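Local coordinates for Thiol:disulfide interchange protein (Klebsiella pneumoniae, PDB 6DXN) that probably acts as a periplasmic thiol:disulfide oxidoreductase of the thioredoxin family, DsbA subfamily, at residues A[141-144]-A[145-149]. Sequence-based numbering, arbitrary orientation.
Sequences DNLV and EKMKV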
loop_
_atom_site.group_PDB
_atom_site.type_symbol
_atom_site.label_atom_id
_atom_site.label_comp_id
_atom_site.label_asym_id
_atom_site.label_seq_id
_atom_site.Cartn_x
_atom_site.Cartn_y
_atom_site.Cartn_z
ATOM N N ASP A 141 1.907 11.256 2.740
ATOM C CA ASP A 141 1.494 12.393 1.903
ATOM C C ASP A 141 2.688 12.976 1.125
ATOM O O ASP A 141 2.580 13.310 -0.063
ATOM C CB ASP A 141 0.827 13.483 2.749
ATOM C CG ASP A 141 -0.480 13.073 3.415
ATOM O OD1 ASP A 141 -1.130 12.117 2.919
ATOM O OD2 ASP A 141 -0.842 13.714 4.430
ATOM N N ASN A 142 3.833 13.099 1.799
ATOM C CA ASN A 142 5.022 13.696 1.193
ATOM C C ASN A 142 5.532 12.856 0.008
ATOM O O ASN A 142 5.930 13.408 -1.019
ATOM C CB ASN A 142 6.147 13.855 2.220
ATOM C CG ASN A 142 7.340 14.601 1.661
ATOM O OD1 ASN A 142 7.181 15.623 0.993
ATOM N ND2 ASN A 142 8.532 14.106 1.941
ATOM N N LEU A 143 5.523 11.529 0.156
ATOM C CA LEU A 143 6.044 10.647 -0.907
ATOM C C LEU A 143 5.078 10.565 -2.097
ATOM O O LEU A 143 5.534 10.399 -3.233
ATOM C CB LEU A 143 6.390 9.270 -0.331
ATOM C CG LEU A 143 7.843 9.117 0.138
ATOM C CD1 LEU A 143 8.302 10.288 0.986
ATOM C CD2 LEU A 143 8.044 7.817 0.883
ATOM N N VAL A 144 3.769 10.695 -1.854
ATOM C CA VAL A 144 2.824 10.686 -2.976
ATOM C C VAL A 144 3.180 11.858 -3.904
ATOM O O VAL A 144 3.109 11.735 -5.133
ATOM C CB VAL A 144 1.356 10.720 -2.500
ATOM C CG1 VAL A 144 0.395 11.134 -3.605
ATOM C CG2 VAL A 144 0.940 9.390 -1.900
ATOM N N GLU A 145 3.590 12.981 -3.303
ATOM C CA GLU A 145 4.001 14.165 -4.056
ATOM C C GLU A 145 5.392 13.932 -4.678
ATOM O O GLU A 145 5.536 13.944 -5.903
ATOM C CB GLU A 145 3.924 15.402 -3.152
ATOM C CG GLU A 145 4.387 16.693 -3.804
ATOM C CD GLU A 145 5.871 16.996 -3.685
ATOM O OE1 GLU A 145 6.406 16.916 -2.554
ATOM O OE2 GLU A 145 6.492 17.308 -4.716
ATOM N N LYS A 146 6.402 13.674 -3.842
ATOM C CA LYS A 146 7.795 13.518 -4.337
ATOM C C LYS A 146 7.895 12.432 -5.420
ATOM O O LYS A 146 8.506 12.664 -6.467
ATOM C CB LYS A 146 8.751 13.245 -3.172
ATOM C CG LYS A 146 8.919 14.395 -2.185
ATOM C CD LYS A 146 9.421 15.680 -2.818
ATOM C CE LYS A 146 9.740 16.760 -1.804
ATOM N NZ LYS A 146 8.558 17.104 -0.977
HETATM N N MSE A 147 7.286 11.263 -5.180
HETATM C CA MSE A 147 7.344 10.155 -6.150
HETATM C C MSE A 147 6.460 10.363 -7.375
HETATM O O MSE A 147 6.565 9.608 -8.344
HETATM C CB MSE A 147 7.047 8.843 -5.436
HETATM C CG MSE A 147 8.042 8.648 -4.292
HETATM SE SE MSE A 147 8.537 6.755 -4.088
HETATM C CE MSE A 147 8.484 6.690 -2.134
ATOM N N LYS A 148 5.590 11.384 -7.322
ATOM C CA LYS A 148 4.718 11.777 -8.440
ATOM C C LYS A 148 3.735 10.645 -8.776
ATOM O O LYS A 148 3.572 10.277 -9.937
ATOM C CB LYS A 148 5.581 12.172 -9.647
ATOM C CG LYS A 148 6.632 13.236 -9.356
ATOM C CD LYS A 148 7.630 13.480 -10.480
ATOM C CE LYS A 148 7.010 14.065 -11.733
ATOM N NZ LYS A 148 8.037 14.374 -12.761
ATOM N N VAL A 149 3.076 10.111 -7.744
ATOM C CA VAL A 149 2.115 9.020 -7.911
ATOM C C VAL A 149 0.901 9.549 -8.690
ATOM O O VAL A 149 0.440 10.653 -8.439
ATOM C CB VAL A 149 1.720 8.434 -6.544
ATOM C CG1 VAL A 149 0.774 7.253 -6.680
ATOM C CG2 VAL A 149 2.950 8.038 -5.739
#
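Lys146 folds back over Asn142, one turn earlier in helix 131-146, and illustrates how a side chain can link across one turn at the end of a helix. Its CB and CG lie against Asn142 O, CG at 3.4 Å, while Lys146 N donates an almost straight bond (178°) to that same oxygen. Bends at chi2 (-58°) and chi4 (-59°) then curl the chain round, CE passing near Asn142 OD1, until Lys146 NZ reaches Asn142 OD1 at 2.8 Å, tilted slightly from the amide plane. Lys146 NZ also forms a salt bridge to Glu145 OE1 at 2.7 Å, nearly along the carboxylate's C-O axis. On the buried side, Leu143 and the selenomethionine Met147 run side by side, and the terminal CE of Met147 presses tightly on Leu143 CD2 at 3.3 Å. Both touch Pro23, and Met147 continues onto Val26 and Phe28 of strand 25-29, joining the helix end to the sheet of the thioredoxin fold. Beyond Met147 the chain turns through Lys148, whose positive phi marks the Schellman motif that closes the helix: Lys148 N bonds to Glu145 O, and Val149 N to Val144 O (3.1 Å). Val149 thereby returns over Val144, and both side chains reach Phe28. A neutral amide oxygen and a carboxylate oxygen grip Lys146 NZ and together fix the curl of its chain, so the lysine's charge is probably met largely within this turn.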